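Local coordinates for replication protein B (PDB 3H20), which acts as the plasmid-encoded primase of RSF1010, polymerising nucleotides on single-stranded DNA into short primers from which replication of the plasmid can start, at residues A[53-58]-A[147-152]; A[71-76]-A[106-111]; A[250-255]-A[294-299]. All blocks are in the same frame, centred on the assembly; numbering follows the deposited sequence.

Contact 1: A[53-58]-A[147-152]. With DPO (diphosphate), chain E.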
loop_
_atom_site.group_PDB
_atom_site.type_symbol
_atom_site.label_atom_id
_atom_site.label_comp_id
_atom_site.label_asym_id
_atom_site.label_seq_id
_atom_site.Cartn_x
_atom_site.Cartn_y
_atom_site.Cartn_z
ATOM N N ARG A 53 -5.524 -34.232 -1.224
ATOM C CA ARG A 53 -6.991 -34.370 -1.348
ATOM C C ARG A 53 -7.592 -33.065 -1.875
ATOM O O ARG A 53 -8.337 -33.059 -2.863
ATOM C CB ARG A 53 -7.617 -34.762 0.004
ATOM C CG ARG A 53 -9.170 -34.722 0.054
ATOM C CD ARG A 53 -9.702 -35.281 1.379
ATOM N NE ARG A 53 -11.166 -35.293 1.448
ATOM C CZ ARG A 53 -11.935 -36.268 0.971
ATOM N NH1 ARG A 53 -11.384 -37.323 0.380
ATOM N NH2 ARG A 53 -13.259 -36.189 1.083
ATOM N N MET A 54 -7.241 -31.960 -1.219
ATOM C CA MET A 54 -7.745 -30.637 -1.587
ATOM C C MET A 54 -7.357 -30.241 -3.022
ATOM O O MET A 54 -8.187 -29.694 -3.765
ATOM C CB MET A 54 -7.265 -29.586 -0.571
ATOM C CG MET A 54 -7.897 -29.707 0.836
ATOM S SD MET A 54 -9.680 -29.392 0.842
ATOM C CE MET A 54 -10.364 -31.038 0.818
ATOM N N ASN A 55 -6.108 -30.535 -3.397
ATOM C CA ASN A 55 -5.574 -30.285 -4.754
ATOM C C ASN A 55 -6.367 -31.073 -5.807
ATOM O O ASN A 55 -6.767 -30.530 -6.839
ATOM C CB ASN A 55 -4.062 -30.629 -4.784
ATOM C CG ASN A 55 -3.348 -30.221 -6.092
ATOM O OD1 ASN A 55 -2.545 -30.997 -6.626
ATOM N ND2 ASN A 55 -3.604 -29.003 -6.587
ATOM N N ALA A 56 -6.604 -32.353 -5.536
ATOM C CA ALA A 56 -7.423 -33.187 -6.433
ATOM C C ALA A 56 -8.856 -32.647 -6.577
ATOM O O ALA A 56 -9.501 -32.836 -7.617
ATOM C CB ALA A 56 -7.445 -34.621 -5.945
ATOM N N GLN A 57 -9.347 -31.975 -5.537
ATOM C CA GLN A 57 -10.709 -31.427 -5.543
ATOM C C GLN A 57 -10.787 -30.004 -6.126
ATOM O O GLN A 57 -11.832 -29.352 -6.050
ATOM C CB GLN A 57 -11.326 -31.498 -4.140
ATOM C CG GLN A 57 -11.586 -32.934 -3.655
ATOM C CD GLN A 57 -12.165 -33.002 -2.250
ATOM O OE1 GLN A 57 -12.056 -32.053 -1.475
ATOM N NE2 GLN A 57 -12.785 -34.134 -1.915
ATOM N N GLY A 58 -9.688 -29.541 -6.719
ATOM C CA GLY A 58 -9.679 -28.275 -7.467
ATOM C C GLY A 58 -9.029 -27.074 -6.792
ATOM O O GLY A 58 -9.175 -25.939 -7.266
ATOM N N ALA A 147 5.613 -26.503 -4.291
ATOM C CA ALA A 147 5.913 -27.538 -5.273
ATOM C C ALA A 147 5.260 -28.863 -4.893
ATOM O O ALA A 147 5.029 -29.138 -3.715
ATOM C CB ALA A 147 7.417 -27.709 -5.420
ATOM N N GLY A 148 4.966 -29.681 -5.898
ATOM C CA GLY A 148 4.445 -31.040 -5.664
ATOM C C GLY A 148 2.953 -31.187 -5.929
ATOM O O GLY A 148 2.367 -32.250 -5.662
ATOM N N PHE A 149 2.344 -30.120 -6.448
ATOM C CA PHE A 149 0.896 -30.037 -6.655
ATOM C C PHE A 149 0.574 -29.547 -8.063
ATOM O O PHE A 149 1.402 -28.907 -8.713
ATOM C CB PHE A 149 0.260 -29.107 -5.596
ATOM C CG PHE A 149 0.448 -29.587 -4.189
ATOM C CD1 PHE A 149 -0.367 -30.599 -3.665
ATOM C CD2 PHE A 149 1.475 -29.076 -3.399
ATOM C CE1 PHE A 149 -0.175 -31.071 -2.366
ATOM C CE2 PHE A 149 1.676 -29.543 -2.103
ATOM C CZ PHE A 149 0.846 -30.540 -1.584
ATOM N N THR A 150 -0.620 -29.863 -8.549
ATOM C CA THR A 150 -1.059 -29.360 -9.846
ATOM C C THR A 150 -1.534 -27.909 -9.743
ATOM O O THR A 150 -2.142 -27.519 -8.742
ATOM C CB THR A 150 -2.206 -30.195 -10.427
ATOM O OG1 THR A 150 -3.247 -30.292 -9.447
ATOM C CG2 THR A 150 -1.732 -31.591 -10.782
ATOM N N ASN A 151 -1.238 -27.126 -10.782
ATOM C CA ASN A 151 -1.745 -25.763 -10.944
ATOM C C ASN A 151 -3.161 -25.849 -11.517
ATOM O O ASN A 151 -3.350 -26.224 -12.677
ATOM C CB ASN A 151 -0.809 -24.970 -11.873
ATOM C CG ASN A 151 -1.144 -23.478 -11.942
ATOM O OD1 ASN A 151 -2.309 -23.085 -11.995
ATOM N ND2 ASN A 151 -0.107 -22.644 -11.985
ATOM N N ARG A 152 -4.149 -25.519 -10.688
ATOM C CA ARG A 152 -5.564 -25.715 -11.023
ATOM C C ARG A 152 -6.231 -24.483 -11.644
ATOM O O ARG A 152 -7.362 -24.555 -12.137
ATOM C CB ARG A 152 -6.334 -26.151 -9.770
ATOM C CG ARG A 152 -6.008 -27.559 -9.289
ATOM C CD ARG A 152 -6.662 -28.586 -10.199
ATOM N NE ARG A 152 -6.217 -29.940 -9.890
ATOM C CZ ARG A 152 -6.475 -31.007 -10.642
ATOM N NH1 ARG A 152 -7.185 -30.886 -11.758
ATOM N NH2 ARG A 152 -6.023 -32.201 -10.272
HETATM P P1 DPO E . -1.339 -17.621 -9.004
HETATM O O1 DPO E . -1.382 -16.237 -9.828
HETATM O O2 DPO E . -2.595 -17.715 -8.173
HETATM O O3 DPO E . 0.009 -17.718 -8.323
HETATM O O4 DPO E . -1.427 -18.729 -10.181
HETATM P P2 DPO E . -0.431 -18.734 -11.455
HETATM O O5 DPO E . -0.796 -17.493 -12.234
HETATM O O6 DPO E . 0.954 -18.728 -10.836
HETATM O O7 DPO E . -0.778 -20.008 -12.180
#
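Asn-55, on the last full turn of helix 48-56, pairs with the extended backbone at Thr-150 through both ends of its amide. Its CB lies 3.9 Å from CD1 of Phe-149. Asn-55 CG stands anti to the backbone N (chi1 -172°), 3.4 Å from Thr-150 OG1. OD1 takes two bonds, from the backbone N of Thr-150 at 2.9 Å and from Thr-150 OG1 at 3.0 Å; the N-H arrives somewhat tilted from the carbonyl plane, whereas the hydroxyl sits well above it. OD1 also lies at the edge of the Phe-149 ring, 3.5 Å from Phe-149 CB. On the other branch, Asn-55 ND2 gives a nearly straight bond (161°) to Thr-150 O, 3.0 Å away. It gives a second to Asn-59 O. Asparagine suits the place because one short side chain can donate and accept at once, as a backbone peptide group does. Just beyond it a Schellman motif ends the helix: Gly-58 N bonds to Asn-55 O, and the positive phi of Gly-58 (104°) is one that glycine adopts without a CB pressing on the preceding carbonyl. Asn-55 O also receives a weak bond from Arg-152 NE, 3.2 Å away, at the C-terminal helix end, where partial negative charge may attract a guanidinium. Between the two held residues, Asn-151 turns away from the helix, and its ND2 binds O7 of the diphosphate at 2.7 Å.

Contact 2: A[71-76]-A[106-111]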
loop_
_atom_site.group_PDB
_atom_site.type_symbol
_atom_site.label_atom_id
_atom_site.label_comp_id
_atom_site.label_asym_id
_atom_site.label_seq_id
_atom_site.Cartn_x
_atom_site.Cartn_y
_atom_site.Cartn_z
ATOM N N HIS A 71 13.055 -13.822 9.133
ATOM C CA HIS A 71 13.600 -14.356 7.897
ATOM C C HIS A 71 13.974 -13.213 6.963
ATOM O O HIS A 71 13.610 -12.051 7.214
ATOM C CB HIS A 71 12.584 -15.292 7.218
ATOM C CG HIS A 71 11.390 -14.587 6.642
ATOM N ND1 HIS A 71 11.304 -14.227 5.311
ATOM C CD2 HIS A 71 10.223 -14.202 7.213
ATOM C CE1 HIS A 71 10.142 -13.634 5.095
ATOM N NE2 HIS A 71 9.470 -13.602 6.236
ATOM N N GLY A 72 14.714 -13.545 5.908
ATOM C CA GLY A 72 15.110 -12.569 4.883
ATOM C C GLY A 72 14.770 -13.026 3.472
ATOM O O GLY A 72 15.473 -12.691 2.534
ATOM N N LEU A 73 13.681 -13.781 3.328
ATOM C CA LEU A 73 13.228 -14.324 2.039
ATOM C C LEU A 73 12.315 -13.358 1.298
ATOM O O LEU A 73 11.368 -12.837 1.885
ATOM C CB LEU A 73 12.448 -15.620 2.273
ATOM C CG LEU A 73 13.027 -16.958 1.823
ATOM C CD1 LEU A 73 14.509 -17.113 2.149
ATOM C CD2 LEU A 73 12.188 -18.109 2.400
ATOM N N VAL A 74 12.606 -13.117 0.024
ATOM C CA VAL A 74 11.807 -12.192 -0.802
ATOM C C VAL A 74 11.341 -12.895 -2.080
ATOM O O VAL A 74 12.170 -13.396 -2.845
ATOM C CB VAL A 74 12.630 -10.914 -1.147
ATOM C CG1 VAL A 74 11.865 -10.005 -2.110
ATOM C CG2 VAL A 74 12.955 -10.145 0.136
ATOM N N LEU A 75 10.027 -12.923 -2.308
ATOM C CA LEU A 75 9.440 -13.540 -3.516
ATOM C C LEU A 75 9.503 -12.634 -4.751
ATOM O O LEU A 75 9.106 -11.460 -4.689
ATOM C CB LEU A 75 7.967 -13.932 -3.269
ATOM C CG LEU A 75 7.197 -14.588 -4.428
ATOM C CD1 LEU A 75 7.747 -15.975 -4.737
ATOM C CD2 LEU A 75 5.690 -14.679 -4.150
ATOM N N VAL A 76 9.962 -13.209 -5.869
ATOM C CA VAL A 76 9.935 -12.564 -7.193
ATOM C C VAL A 76 9.124 -13.444 -8.169
ATOM O O VAL A 76 9.480 -14.601 -8.420
ATOM C CB VAL A 76 11.374 -12.337 -7.747
ATOM C CG1 VAL A 76 11.343 -11.385 -8.939
ATOM C CG2 VAL A 76 12.291 -11.771 -6.666
ATOM N N GLN A 106 8.901 -18.702 -10.395
ATOM C CA GLN A 106 9.009 -17.879 -9.196
ATOM C C GLN A 106 10.370 -18.116 -8.570
ATOM O O GLN A 106 10.881 -19.248 -8.580
ATOM C CB GLN A 106 7.945 -18.303 -8.158
ATOM C CG GLN A 106 6.572 -17.774 -8.473
ATOM C CD GLN A 106 5.497 -18.262 -7.530
ATOM O OE1 GLN A 106 5.708 -19.177 -6.728
ATOM N NE2 GLN A 106 4.329 -17.655 -7.628
ATOM N N ALA A 107 10.958 -17.067 -8.004
ATOM C CA ALA A 107 12.181 -17.229 -7.215
ATOM C C ALA A 107 12.004 -16.627 -5.819
ATOM O O ALA A 107 11.361 -15.588 -5.671
ATOM C CB ALA A 107 13.373 -16.575 -7.934
ATOM N N TRP A 108 12.560 -17.285 -4.804
ATOM C CA TRP A 108 12.701 -16.686 -3.487
ATOM C C TRP A 108 14.173 -16.315 -3.340
ATOM O O TRP A 108 15.048 -17.162 -3.507
ATOM C CB TRP A 108 12.310 -17.665 -2.373
ATOM C CG TRP A 108 10.822 -18.047 -2.334
ATOM C CD1 TRP A 108 10.228 -19.077 -2.994
ATOM C CD2 TRP A 108 9.789 -17.422 -1.557
ATOM N NE1 TRP A 108 8.882 -19.127 -2.703
ATOM C CE2 TRP A 108 8.586 -18.131 -1.813
ATOM C CE3 TRP A 108 9.758 -16.338 -0.676
ATOM C CZ2 TRP A 108 7.370 -17.787 -1.218
ATOM C CZ3 TRP A 108 8.540 -15.990 -0.091
ATOM C CH2 TRP A 108 7.365 -16.712 -0.371
ATOM N N VAL A 109 14.444 -15.044 -3.057
ATOM C CA VAL A 109 15.822 -14.562 -2.861
ATOM C C VAL A 109 16.029 -14.298 -1.364
ATOM O O VAL A 109 15.250 -13.549 -0.753
ATOM C CB VAL A 109 16.083 -13.261 -3.668
ATOM C CG1 VAL A 109 17.518 -12.719 -3.444
ATOM C CG2 VAL A 109 15.807 -13.463 -5.167
ATOM N N LYS A 110 17.069 -14.913 -0.787
ATOM C CA LYS A 110 17.439 -14.710 0.607
ATOM C C LYS A 110 18.450 -13.566 0.675
ATOM O O LYS A 110 19.570 -13.680 0.154
ATOM C CB LYS A 110 18.054 -15.981 1.220
ATOM C CG LYS A 110 18.422 -15.825 2.723
ATOM C CD LYS A 110 18.947 -17.109 3.358
ATOM C CE LYS A 110 19.355 -16.833 4.822
ATOM N NZ LYS A 110 19.742 -18.063 5.579
ATOM N N VAL A 111 18.051 -12.459 1.306
ATOM C CA VAL A 111 18.937 -11.290 1.415
ATOM C C VAL A 111 19.702 -11.194 2.739
ATOM O O VAL A 111 20.696 -10.477 2.827
ATOM C CB VAL A 111 18.166 -9.965 1.149
ATOM C CG1 VAL A 111 17.637 -9.946 -0.287
ATOM C CG2 VAL A 111 17.029 -9.770 2.172
#
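Val-74 and Val-109 form a hydrogen-bonded antiparallel pair, with both N-to-O distances 2.8 Å, and Val-76 repeats the pattern with Ala-107. A further bond, from Val-111 N to Gly-72 O, carries the ladder just past the Leu-73/Lys-110 pair. Leu-75 with Trp-108 and Leu-73 with Lys-110 are the non-hydrogen-bonded pairs; CA-H...O contacts, such as Trp-108 CA to Val-74 O at 3.4 Å, supplement the ladder.

The apolar contacts divide between the two faces of the sheet. On the face of Leu-73, Leu-75 and Trp-108, a CH-pi contact sets Leu-75 CD1 over the indole, 3.9 Å from the centroid of the Trp-108 five-membered ring and 18° off its normal, while Leu-75 CB lies 3.8 Å from Trp-108 CZ3. The Trp-108 CG is anti to its carbonyl carbon (chi1 -67°). The six-membered side of the indole comes to Leu-73, whose CB is 4.1 Å from Trp-108 CE3. Leu-73 CD1 rests on Lys-110 CB, so the lysine offers its aliphatic root here while its extended chain leads NZ away. On the other face Val-76 CG2 meets Val-109 CG2 at 4.2 Å; beta-branched valines suit extended backbone and present methyl groups to the helix that covers them.

Strand 73-79 is at the edge of its four-stranded antiparallel sheet, and strand 104-110 lies between it and strand 96-99. Helix 117-130 covers the valine face through Ala-124 and Leu-127, whereas Met-17 of helix 6-17 and Pro-65 of strand 59-65 pack on the side of the sheet that carries Trp-108.

Contact 3: A[250-255]-A[294-299]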
loop_
_atom_site.group_PDB
_atom_site.type_symbol
_atom_site.label_atom_id
_atom_site.label_comp_id
_atom_site.label_asym_id
_atom_site.label_seq_id
_atom_site.Cartn_x
_atom_site.Cartn_y
_atom_site.Cartn_z
ATOM N N LEU A 250 -16.789 30.299 2.507
ATOM C CA LEU A 250 -17.346 29.432 3.550
ATOM C C LEU A 250 -18.777 28.959 3.254
ATOM O O LEU A 250 -19.085 27.779 3.428
ATOM C CB LEU A 250 -17.287 30.124 4.920
ATOM C CG LEU A 250 -16.060 29.872 5.809
ATOM C CD1 LEU A 250 -14.763 30.326 5.143
ATOM C CD2 LEU A 250 -16.236 30.553 7.180
ATOM N N ALA A 251 -19.640 29.867 2.800
ATOM C CA ALA A 251 -21.032 29.516 2.466
ATOM C C ALA A 251 -21.126 28.595 1.245
ATOM O O ALA A 251 -21.956 27.684 1.214
ATOM C CB ALA A 251 -21.870 30.763 2.248
ATOM N N SER A 252 -20.273 28.835 0.249
ATOM C CA SER A 252 -20.200 27.985 -0.942
ATOM C C SER A 252 -19.739 26.565 -0.611
ATOM O O SER A 252 -20.063 25.615 -1.337
ATOM C CB SER A 252 -19.265 28.601 -1.979
ATOM O OG SER A 252 -19.888 29.696 -2.630
ATOM N N ARG A 253 -18.978 26.431 0.474
ATOM C CA ARG A 253 -18.462 25.133 0.917
ATOM C C ARG A 253 -19.370 24.481 1.973
ATOM O O ARG A 253 -19.028 23.444 2.547
ATOM C CB ARG A 253 -17.006 25.265 1.393
ATOM C CG ARG A 253 -16.039 25.576 0.246
ATOM C CD ARG A 253 -14.700 26.168 0.703
ATOM N NE ARG A 253 -14.037 26.865 -0.407
ATOM C CZ ARG A 253 -12.898 27.558 -0.323
ATOM N NH1 ARG A 253 -12.245 27.668 0.830
ATOM N NH2 ARG A 253 -12.406 28.145 -1.409
ATOM N N GLY A 254 -20.534 25.092 2.207
ATOM C CA GLY A 254 -21.591 24.488 3.020
ATOM C C GLY A 254 -21.709 24.948 4.463
ATOM O O GLY A 254 -22.537 24.423 5.217
ATOM N N ARG A 255 -20.889 25.918 4.859
ATOM C CA ARG A 255 -20.928 26.426 6.230
ATOM C C ARG A 255 -22.228 27.173 6.480
ATOM O O ARG A 255 -22.750 27.850 5.592
ATOM C CB ARG A 255 -19.729 27.333 6.537
ATOM C CG ARG A 255 -18.374 26.629 6.563
ATOM C CD ARG A 255 -18.294 25.595 7.665
ATOM N NE ARG A 255 -16.957 25.015 7.776
ATOM C CZ ARG A 255 -16.613 24.069 8.646
ATOM N NH1 ARG A 255 -17.503 23.573 9.501
ATOM N NH2 ARG A 255 -15.370 23.612 8.659
ATOM N N PRO A 294 -26.205 34.075 -6.739
ATOM C CA PRO A 294 -26.398 32.897 -7.587
ATOM C C PRO A 294 -25.251 31.895 -7.412
ATOM O O PRO A 294 -25.500 30.693 -7.340
ATOM C CB PRO A 294 -26.385 33.466 -9.016
ATOM C CG PRO A 294 -26.625 34.924 -8.875
ATOM C CD PRO A 294 -26.234 35.338 -7.501
ATOM N N SER A 295 -24.018 32.397 -7.308
ATOM C CA SER A 295 -22.837 31.545 -7.124
ATOM C C SER A 295 -22.941 30.679 -5.874
ATOM O O SER A 295 -22.674 29.482 -5.920
ATOM C CB SER A 295 -21.553 32.387 -7.084
ATOM O OG SER A 295 -21.560 33.284 -5.982
ATOM N N VAL A 296 -23.355 31.294 -4.768
ATOM C CA VAL A 296 -23.480 30.613 -3.488
ATOM C C VAL A 296 -24.648 29.632 -3.522
ATOM O O VAL A 296 -24.494 28.480 -3.118
ATOM C CB VAL A 296 -23.621 31.633 -2.326
ATOM C CG1 VAL A 296 -23.920 30.933 -1.013
ATOM C CG2 VAL A 296 -22.350 32.445 -2.208
ATOM N N GLN A 297 -25.784 30.083 -4.053
ATOM C CA GLN A 297 -26.977 29.242 -4.195
ATOM C C GLN A 297 -26.722 27.982 -5.028
ATOM O O GLN A 297 -27.143 26.881 -4.636
ATOM C CB GLN A 297 -28.152 30.048 -4.771
ATOM C CG GLN A 297 -28.812 30.981 -3.752
ATOM C CD GLN A 297 -29.931 31.818 -4.345
ATOM O OE1 GLN A 297 -30.242 31.719 -5.540
ATOM N NE2 GLN A 297 -30.542 32.652 -3.513
ATOM N N LEU A 298 -26.040 28.139 -6.157
ATOM C CA LEU A 298 -25.686 26.998 -7.018
ATOM C C LEU A 298 -24.676 26.043 -6.367
ATOM O O LEU A 298 -24.861 24.822 -6.402
ATOM C CB LEU A 298 -25.189 27.470 -8.400
ATOM C CG LEU A 298 -24.851 26.379 -9.433
ATOM C CD1 LEU A 298 -26.056 25.457 -9.708
ATOM C CD2 LEU A 298 -24.331 26.969 -10.739
ATOM N N ALA A 299 -23.608 26.596 -5.787
ATOM C CA ALA A 299 -22.616 25.789 -5.086
ATOM C C ALA A 299 -23.267 24.954 -3.978
ATOM O O ALA A 299 -23.030 23.752 -3.895
ATOM C CB ALA A 299 -21.501 26.664 -4.524
HETATM O O HOH W 1 -19.596 29.691 -5.271
#
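Ser-252 and Val-296 bring helix 239-252 up to helix 294-304, their CA atoms only 4.9 Å apart. Val-296 presents its two methyl groups to different neighbours. CG1, anti to the backbone N (chi1 173°), meets Ala-251 CB at 3.9 Å, and CG2 lies 3.7 Å from Ser-252 OG. One turn further along, Ala-299 directs its CB at the first helix, where it sits 3.7 Å from Ser-252 O and 3.9 Å from Ser-252 CB. Small residues suit this approach: Ala-251, Ala-299 and Ser-252 are short enough for the backbones to come close, and the branched Val-296 has one methyl for each of Ala-251 and Ser-252.

The contact lies at the C-terminal end of helix 239-252, which a Schellman motif closes with Gly-254 at positive phi. In this helical C-terminal domain, helix 279-291 backs the apolar side, with Val-290 touching both Ala-251 and Val-296. Arg-300, next to Ala-299, donates from NH1 to Ala-251 O and Arg-255 O, tying the helix end to its partner.

Ser-252 OG is hydrogen-bonded to Gln-248 O in its own helix and lies 2.7 Å from a water, which in turn donates a weak bond to Ser-295 O at 3.2 Å. Between the two segments, then, side chains meet by van der Waals contact and the polar link is a water bridge, while directed bonds between the helices come from Arg-300.

Overall arrangement
Contacts 1 and 2 belong to the N-terminal primase domain, their centres about 24 Å apart, and contact 3 lies far off in the helical region, about 61 Å and 56 Å from them respectively, centre to centre. Contact 2 is the buried one, a pair of strands at one side of a sheet held by a backbone ladder and apolar faces; contacts 1 and 3 are only partly buried. Those two both involve a helix closed by a Schellman glycine, yet contact 1 uses side-chain amide bonds to a loop and contact 3 small apolar surfaces between helices. Near the diphosphate, Asn-151 of contact 1 bonds to it and Gln-106 of contact 2 comes to about 4 Å.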